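Long-range contacts in fumarylacetoacetate hydrolase (Burkholderia xenovorans, PDB 5TI1), which probably hydrolyses fumarylacetoacetate to fumarate and acetoacetate, the last step of phenylalanine and tyrosine breakdown, at a metal-containing active site: residues N52-V57 against V88-A93; G75-P80 against R106-Q111. All coordinates share one frame; numbering follows the deposited sequence.

Contact 1 of 2, residues N52-V57 against V88-A93; sequences NATRRV and VFVRDA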
loop_
_atom_site.group_PDB
_atom_site.type_symbol
_atom_site.label_atom_id
_atom_site.label_comp_id
_atom_site.label_asym_id
_atom_site.label_seq_id
_atom_site.Cartn_x
_atom_site.Cartn_y
_atom_site.Cartn_z
ATOM N N ASN B 52 3.349 -32.274 4.918
ATOM C CA ASN B 52 4.427 -31.312 4.727
ATOM C C ASN B 52 3.812 -29.924 4.891
ATOM O O ASN B 52 3.174 -29.415 3.965
ATOM C CB ASN B 52 5.064 -31.499 3.358
ATOM C CG ASN B 52 6.266 -30.623 3.148
ATOM O OD1 ASN B 52 6.671 -29.875 4.037
ATOM N ND2 ASN B 52 6.864 -30.722 1.961
ATOM N N ALA B 53 3.992 -29.334 6.073
ATOM C CA ALA B 53 3.443 -28.016 6.359
ATOM C C ALA B 53 4.272 -26.895 5.753
ATOM O O ALA B 53 3.937 -25.722 5.949
ATOM C CB ALA B 53 3.316 -27.815 7.871
ATOM N N THR B 54 5.334 -27.221 5.022
ATOM C CA THR B 54 6.114 -26.194 4.347
ATOM C C THR B 54 5.342 -25.674 3.140
ATOM O O THR B 54 4.814 -26.453 2.337
ATOM C CB THR B 54 7.472 -26.747 3.917
ATOM O OG1 THR B 54 8.166 -27.266 5.060
ATOM C CG2 THR B 54 8.316 -25.647 3.280
ATOM N N ARG B 55 5.249 -24.355 3.023
ATOM C CA ARG B 55 4.526 -23.780 1.904
ATOM C C ARG B 55 5.390 -23.863 0.654
ATOM O O ARG B 55 6.611 -23.693 0.709
ATOM C CB ARG B 55 4.114 -22.342 2.204
ATOM C CG ARG B 55 3.090 -22.267 3.316
ATOM C CD ARG B 55 2.669 -20.842 3.620
ATOM N NE ARG B 55 1.892 -20.788 4.856
ATOM C CZ ARG B 55 1.198 -19.730 5.258
ATOM N NH1 ARG B 55 1.171 -18.632 4.513
ATOM N NH2 ARG B 55 0.526 -19.779 6.405
ATOM N N ARG B 56 4.754 -24.182 -0.467
ATOM C CA ARG B 56 5.472 -24.409 -1.704
ATOM C C ARG B 56 4.525 -24.134 -2.862
ATOM O O ARG B 56 3.307 -24.022 -2.686
ATOM C CB ARG B 56 6.049 -25.830 -1.751
ATOM C CG ARG B 56 5.038 -26.934 -1.574
ATOM C CD ARG B 56 5.710 -28.144 -0.949
ATOM N NE ARG B 56 4.839 -29.317 -0.877
ATOM C CZ ARG B 56 4.055 -29.593 0.158
ATOM N NH1 ARG B 56 4.024 -28.772 1.206
ATOM N NH2 ARG B 56 3.302 -30.681 0.143
ATOM N N VAL B 57 5.100 -24.023 -4.059
ATOM C CA VAL B 57 4.319 -23.650 -5.228
ATOM C C VAL B 57 3.554 -24.862 -5.739
ATOM O O VAL B 57 4.116 -25.954 -5.890
ATOM C CB VAL B 57 5.223 -23.069 -6.323
ATOM C CG1 VAL B 57 4.396 -22.778 -7.544
ATOM C CG2 VAL B 57 5.905 -21.805 -5.811
ATOM N N VAL B 88 12.909 -21.762 -6.298
ATOM C CA VAL B 88 11.820 -20.787 -6.298
ATOM C C VAL B 88 10.469 -21.414 -5.993
ATOM O O VAL B 88 9.503 -20.684 -5.736
ATOM C CB VAL B 88 11.695 -20.048 -7.644
ATOM C CG1 VAL B 88 12.921 -19.185 -7.913
ATOM C CG2 VAL B 88 11.461 -21.048 -8.767
ATOM N N PHE B 89 10.370 -22.745 -6.036
ATOM C CA PHE B 89 9.130 -23.443 -5.734
ATOM C C PHE B 89 8.957 -23.726 -4.245
ATOM O O PHE B 89 7.846 -24.052 -3.814
ATOM C CB PHE B 89 9.062 -24.749 -6.535
ATOM C CG PHE B 89 9.019 -24.543 -8.028
ATOM C CD1 PHE B 89 8.226 -23.548 -8.584
ATOM C CD2 PHE B 89 9.780 -25.334 -8.879
ATOM C CE1 PHE B 89 8.192 -23.353 -9.972
ATOM C CE2 PHE B 89 9.744 -25.141 -10.251
ATOM C CZ PHE B 89 8.950 -24.150 -10.793
ATOM N N VAL B 90 10.023 -23.610 -3.451
ATOM C CA VAL B 90 9.914 -23.742 -2.002
ATOM C C VAL B 90 9.971 -22.346 -1.402
ATOM O O VAL B 90 11.039 -21.856 -1.009
ATOM C CB VAL B 90 11.003 -24.655 -1.420
ATOM C CG1 VAL B 90 10.752 -24.877 0.062
ATOM C CG2 VAL B 90 11.021 -25.976 -2.156
ATOM N N ARG B 91 8.811 -21.695 -1.365
ATOM C CA ARG B 91 8.649 -20.299 -0.992
ATOM C C ARG B 91 7.235 -20.154 -0.472
ATOM O O ARG B 91 6.343 -20.897 -0.888
ATOM C CB ARG B 91 8.840 -19.350 -2.189
ATOM C CG ARG B 91 10.215 -19.310 -2.797
ATOM C CD ARG B 91 11.134 -18.438 -1.984
ATOM N NE ARG B 91 12.382 -18.183 -2.691
ATOM C CZ ARG B 91 13.386 -19.047 -2.761
ATOM N NH1 ARG B 91 13.287 -20.228 -2.170
ATOM N NH2 ARG B 91 14.490 -18.732 -3.419
ATOM N N ASP B 92 7.023 -19.201 0.431
ATOM C CA ASP B 92 5.714 -18.876 0.977
ATOM C C ASP B 92 4.902 -17.973 0.061
ATOM O O ASP B 92 3.806 -17.553 0.447
ATOM C CB ASP B 92 5.876 -18.208 2.349
ATOM C CG ASP B 92 6.501 -19.135 3.381
ATOM O OD1 ASP B 92 6.492 -20.362 3.165
ATOM O OD2 ASP B 92 6.998 -18.638 4.411
ATOM N N ALA B 93 5.426 -17.637 -1.113
ATOM C CA ALA B 93 4.748 -16.765 -2.055
ATOM C C ALA B 93 5.330 -17.030 -3.439
ATOM O O ALA B 93 6.445 -17.539 -3.570
ATOM C CB ALA B 93 4.904 -15.294 -1.670
HETATM O O HOH W 1 8.025 -22.246 2.071
HETATM O O HOH W 2 6.393 -22.455 4.898
HETATM O O HOH W 3 1.727 -17.788 2.331
#

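Contact 2 of 2, residues G75-P80 against R106-Q111; sequences GLLSVP and RSVRVQ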
loop_
_atom_site.group_PDB
_atom_site.type_symbol
_atom_site.label_atom_id
_atom_site.label_comp_id
_atom_site.label_asym_id
_atom_site.label_seq_id
_atom_site.Cartn_x
_atom_site.Cartn_y
_atom_site.Cartn_z
ATOM N N GLY B 75 13.712 -34.029 -11.234
ATOM C CA GLY B 75 14.302 -33.743 -12.524
ATOM C C GLY B 75 13.332 -33.641 -13.677
ATOM O O GLY B 75 13.773 -33.641 -14.830
ATOM N N LEU B 76 12.028 -33.552 -13.416
ATOM C CA LEU B 76 11.038 -33.441 -14.479
ATOM C C LEU B 76 10.647 -32.001 -14.783
ATOM O O LEU B 76 9.872 -31.761 -15.714
ATOM C CB LEU B 76 9.779 -34.240 -14.124
ATOM C CG LEU B 76 9.886 -35.746 -13.902
ATOM C CD1 LEU B 76 8.539 -36.372 -14.177
ATOM C CD2 LEU B 76 10.951 -36.377 -14.770
ATOM N N LEU B 77 11.167 -31.040 -14.028
ATOM C CA LEU B 77 10.776 -29.649 -14.171
ATOM C C LEU B 77 12.000 -28.803 -13.860
ATOM O O LEU B 77 12.636 -28.998 -12.821
ATOM C CB LEU B 77 9.617 -29.317 -13.222
ATOM C CG LEU B 77 8.894 -27.977 -13.338
ATOM C CD1 LEU B 77 8.246 -27.835 -14.707
ATOM C CD2 LEU B 77 7.855 -27.858 -12.226
ATOM N N SER B 78 12.343 -27.888 -14.756
ATOM C CA SER B 78 13.521 -27.054 -14.561
ATOM C C SER B 78 13.194 -25.590 -14.814
ATOM O O SER B 78 12.490 -25.257 -15.772
ATOM C CB SER B 78 14.645 -27.477 -15.481
ATOM O OG SER B 78 14.291 -27.140 -16.803
ATOM N N VAL B 79 13.712 -24.728 -13.942
ATOM C CA VAL B 79 13.679 -23.277 -14.118
ATOM C C VAL B 79 15.112 -22.768 -14.031
ATOM O O VAL B 79 16.004 -23.484 -13.546
ATOM C CB VAL B 79 12.784 -22.592 -13.057
ATOM C CG1 VAL B 79 11.323 -22.779 -13.386
ATOM C CG2 VAL B 79 13.088 -23.140 -11.673
ATOM N N PRO B 80 15.372 -21.548 -14.512
ATOM C CA PRO B 80 16.723 -20.982 -14.400
ATOM C C PRO B 80 17.258 -21.024 -12.972
ATOM O O PRO B 80 16.534 -20.770 -12.006
ATOM C CB PRO B 80 16.537 -19.545 -14.895
ATOM C CG PRO B 80 15.455 -19.663 -15.914
ATOM C CD PRO B 80 14.514 -20.725 -15.388
ATOM N N ARG B 106 6.128 -19.555 -19.115
ATOM C CA ARG B 106 5.678 -20.350 -20.251
ATOM C C ARG B 106 6.431 -21.667 -20.340
ATOM O O ARG B 106 5.823 -22.706 -20.615
ATOM C CB ARG B 106 5.821 -19.541 -21.536
ATOM C CG ARG B 106 4.906 -18.340 -21.571
ATOM C CD ARG B 106 5.053 -17.540 -22.857
ATOM N NE ARG B 106 4.019 -16.512 -22.944
ATOM C CZ ARG B 106 3.867 -15.678 -23.967
ATOM N NH1 ARG B 106 4.698 -15.732 -25.002
ATOM N NH2 ARG B 106 2.889 -14.781 -23.948
ATOM N N SER B 107 7.746 -21.646 -20.105
ATOM C CA SER B 107 8.508 -22.887 -19.999
ATOM C C SER B 107 7.863 -23.854 -19.006
ATOM O O SER B 107 7.605 -25.020 -19.332
ATOM C CB SER B 107 9.947 -22.582 -19.586
ATOM O OG SER B 107 10.691 -23.780 -19.432
ATOM N N VAL B 108 7.597 -23.386 -17.781
ATOM C CA VAL B 108 6.963 -24.248 -16.786
ATOM C C VAL B 108 5.610 -24.740 -17.285
ATOM O O VAL B 108 5.271 -25.922 -17.146
ATOM C CB VAL B 108 6.835 -23.512 -15.438
ATOM C CG1 VAL B 108 5.962 -24.310 -14.481
ATOM C CG2 VAL B 108 8.204 -23.295 -14.831
ATOM N N ARG B 109 4.820 -23.847 -17.885
ATOM C CA ARG B 109 3.490 -24.234 -18.339
ATOM C C ARG B 109 3.556 -25.311 -19.421
ATOM O O ARG B 109 2.745 -26.245 -19.430
ATOM C CB ARG B 109 2.738 -23.011 -18.850
ATOM C CG ARG B 109 1.436 -23.388 -19.490
ATOM C CD ARG B 109 0.714 -22.211 -20.061
ATOM N NE ARG B 109 -0.473 -22.678 -20.752
ATOM C CZ ARG B 109 -1.634 -22.878 -20.147
ATOM N NH1 ARG B 109 -1.741 -22.625 -18.847
ATOM N NH2 ARG B 109 -2.679 -23.325 -20.834
ATOM N N VAL B 110 4.522 -25.205 -20.333
ATOM C CA VAL B 110 4.645 -26.197 -21.394
ATOM C C VAL B 110 5.104 -27.536 -20.827
ATOM O O VAL B 110 4.579 -28.592 -21.200
ATOM C CB VAL B 110 5.593 -25.686 -22.501
ATOM C CG1 VAL B 110 5.829 -26.776 -23.532
ATOM C CG2 VAL B 110 5.004 -24.461 -23.172
ATOM N N GLN B 111 6.096 -27.521 -19.933
ATOM C CA GLN B 111 6.555 -28.764 -19.317
ATOM C C GLN B 111 5.417 -29.456 -18.573
ATOM O O GLN B 111 5.191 -30.664 -18.732
ATOM C CB GLN B 111 7.721 -28.478 -18.371
ATOM C CG GLN B 111 8.986 -27.961 -19.056
ATOM C CD GLN B 111 10.062 -27.565 -18.058
ATOM O OE1 GLN B 111 10.741 -28.418 -17.487
ATOM N NE2 GLN B 111 10.212 -26.267 -17.832
#

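Contact 1 of 2, residues N52-V57 against V88-A93
A single direct hydrogen bond joins the main chains of N52-V57 and V88-A93: V57 N donates to F89 O at 2.8 Å, with an N-H...O angle of 158° and the donor in the carbonyl plane. Beside this bond, at R55 and R91, the chains come close without pairing, since R55 O and R91 O, 3.2 Å apart, are both acceptors.

Water supplies the other polar links. D92 OD1 takes a hydrogen from each of two waters, one of which also donates to R55 O while the other accepts from R55 N, so in the conformer described here one carboxylate oxygen is linked through water to both R55 N and R55 O. A third water accepts from R55 NH1 and donates to D92 O. R55 and D92 form no direct salt bridge: their side chains cross at about a right angle, R55 NE stays 4.9 Å from D92 OD1, and it is R55 CB that the oxygen touches, at 3.2 Å.

Side-chain packing gathers around V57. Its CB lies 3.8 Å from F89 CD1, approaching the ring obliquely, while its CG2 rests against F89 CA and O. More loosely, T54 CG2 meets V90 CG1.

Within 52-57 the turn is braced by its own side chains. N52 OD1 accepts from T54 N in an Asx turn, and R56 NH1 reaches back to both N52 O and T54 O. N52 ND2 lies 3.4 Å above the centre of the R56 guanidinium, whose remaining nitrogens form salt bridges with D49 and D67.

The contact thus fastens the loop between helices 68-73 and 95-99 to the start of strand 56-61 in the five-stranded antiparallel sheet, V57 packing on F44 and I46 of strand 44-49 and F89 on L68 and E72 of helix 68-73.

Contact 2 of 2, residues G75-P80 against R106-Q111
Q111, on helix 102-116, pairs both ends of its side-chain amide with the backbone of S78. S78 N donates to Q111 OE1 at 3.2 Å, in the carbonyl plane and on a lone pair. In return Q111 NE2 donates to S78 O, also at 3.2 Å and almost perfectly straight at 178°, the acceptor lying in the amide plane. Donor and acceptor of one residue are therefore matched by acceptor and donor of one amide, and the pair of bonds fixes which way round that amide is turned.

NE2 also makes a weak bond to S107 O, one helical turn back, and lies 3.0 Å from S107 OG. The same carbonyl, S107 O, is the helical acceptor for Q111 N. With CG anti to its own carbonyl carbon (chi1 -65°) and the chain extended beyond it, the glutamine reaches out from the helix to the 75-80 segment.

Beside the amide the contact turns apolar. L77, its CG anti to the backbone N, brings CD1 to 3.8 Å from Q111 CB and against the amide carbon, and the same CD1 approaches V108 CG1 more loosely. V79 CG1 meets V108 CG2 at 3.5 Å, tighter than usual for two methyl carbons. L77 continues onto L68 and L71 of helix 68-73, whose end is closed by a Schellman motif at G75.

Chemically, a loop without regular secondary structure has its S78 amide and carbonyl satisfied by a side chain instead of by a neighbouring strand. The paired bonds are consistent with a fixed register of S78 against Q111, and methyls of L77, V79 and V108 pack beside them, L77 and V108 being buried.

Both contacts hold the irregular connection between helices 68-73 and 95-99, but to different elements: contact 1 ties its later part to the start of the inner strand 56-61, contact 2 its beginning to helix 102-116. Their centres lie about 17 Å apart, and F89 is the shared piece, its CZ reaching V79 CG1 at 3.8 Å and its ring also packing on L77 and V108. V57 is buried within contact 1, while D92 with its waters and S78 lie at the surface. Contact 1 rests on one backbone hydrogen bond, water bridges and V57-F89 packing; contact 2 on two bonds from one side-chain amide, backed by L77, V79 and V108. Both are remote from the metal site.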